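Local coordinates for phosphotriesterase, putative (Deinococcus radiodurans, PDB 4J35), which is an engineered variant of a probable two-metal lactonase, made to hydrolyse organophosphates, at residues P76-L79 with R80-S83. The protein carries 7 engineered substitutions. Sequence-based numbering, arbitrary orientation.
Sequences PAFL and REVS
Phe78 holds CG anti to its backbone N (chi1 -178°), beside the carbonyl carbon, and Val82 turns CG2 beside its own N and anti to its carbonyl carbon, which places that methyl against the ring one turn away. Both belong to the first turns of helix 76-86, which links parallel strands 61-66 and 89-91 in a beta-alpha-beta unit of the TIM-barrel fold. The CH-pi contact is off-centre: CG2 of Val82 lies 4.1 Å from the centroid of the Phe78 ring, 30° from its normal. The closest ring atom to this methyl is Phe78 CE2, 3.6 Å from Val82 CG2. Val82 CG2 also sits 3.4 Å from Phe78 O, the carbonyl that accepts from Val82 N in a 3.0 Å bond of 160° at the hydrogen. Helix 42-58 packs on the Phe78 ring and Phe40 meets it edge-to-face, while Leu79 reaches Val24 and Ile90 of the barrel strands and lies about 8 Å, side chain to side chain, from the metal ligand His23. On the partly exposed flank, Glu81 lays CG 3.4 Å from Ala77 O and extends its carboxylate back along the helix, where OE2 is hydrogen-bonded to His42 NE2. Replacing this glutamate by an alanine would probably leave His42 NE2 without this acceptor and open a gap beside Leu46. Ser83 OG bonds instead to Leu88 O, just before strand 89-91. Ala77 O takes two donors, the backbone N of Glu81 and a water; Arg80 brings the edge of its guanidinium to that water, which weakly accepts a bond from Arg80 NE and donates to Ala77 O at 2.8 Å from the water oxygen.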
# COMPACT_ATOMS: atom_id res chain seq x y z
N PRO A 76 -0.09 10.32 -10.92
CA PRO A 76 -0.50 9.27 -11.86
C PRO A 76 0.16 9.35 -13.24
O PRO A 76 0.46 8.30 -13.81
CB PRO A 76 -2.01 9.49 -11.99
CG PRO A 76 -2.40 10.20 -10.74
CD PRO A 76 -1.24 11.07 -10.39
N ALA A 77 0.33 10.55 -13.78
CA ALA A 77 0.95 10.70 -15.09
C ALA A 77 2.42 10.24 -15.08
O ALA A 77 2.87 9.68 -16.06
CB ALA A 77 0.86 12.14 -15.56
N PHE A 78 3.15 10.49 -13.99
CA PHE A 78 4.51 9.96 -13.85
C PHE A 78 4.47 8.42 -13.75
O PHE A 78 5.20 7.72 -14.45
CB PHE A 78 5.25 10.61 -12.66
CG PHE A 78 6.68 10.12 -12.52
CD1 PHE A 78 7.70 10.67 -13.29
CD2 PHE A 78 7.00 9.11 -11.64
CE1 PHE A 78 8.98 10.19 -13.19
CE2 PHE A 78 8.30 8.64 -11.54
CZ PHE A 78 9.28 9.18 -12.31
N LEU A 79 3.58 7.87 -12.91
CA LEU A 79 3.46 6.42 -12.86
C LEU A 79 3.16 5.81 -14.24
O LEU A 79 3.67 4.74 -14.57
CB LEU A 79 2.33 6.02 -11.90
CG LEU A 79 2.47 6.46 -10.45
CD1 LEU A 79 1.28 5.90 -9.69
CD2 LEU A 79 3.76 5.99 -9.80
N ARG A 80 2.33 6.47 -15.04
CA ARG A 80 2.07 5.99 -16.41
C ARG A 80 3.32 6.03 -17.28
O ARG A 80 3.56 5.10 -18.05
CB ARG A 80 0.94 6.79 -17.06
CG ARG A 80 0.59 6.33 -18.47
CD ARG A 80 -0.78 6.83 -18.91
NE ARG A 80 -0.79 8.28 -19.07
CZ ARG A 80 -1.85 8.99 -19.43
NH1 ARG A 80 -3.01 8.41 -19.66
NH2 ARG A 80 -1.74 10.31 -19.54
N GLU A 81 4.13 7.07 -17.14
CA GLU A 81 5.39 7.12 -17.88
C GLU A 81 6.28 5.94 -17.54
O GLU A 81 6.90 5.36 -18.43
CB GLU A 81 6.19 8.37 -17.55
CG GLU A 81 5.63 9.65 -18.07
CD GLU A 81 6.55 10.81 -17.76
OE1 GLU A 81 7.75 10.77 -18.14
OE2 GLU A 81 6.08 11.77 -17.12
N VAL A 82 6.38 5.62 -16.25
CA VAL A 82 7.23 4.53 -15.80
C VAL A 82 6.70 3.20 -16.35
O VAL A 82 7.47 2.36 -16.82
CB VAL A 82 7.30 4.48 -14.26
CG1 VAL A 82 8.09 3.27 -13.80
CG2 VAL A 82 7.92 5.77 -13.72
N SER A 83 5.38 3.00 -16.28
CA SER A 83 4.74 1.79 -16.79
C SER A 83 4.91 1.61 -18.29
O SER A 83 5.25 0.52 -18.76
CB SER A 83 3.23 1.80 -16.46
OG SER A 83 2.62 0.58 -16.90
O HOH W 1 1.96 10.17 -18.70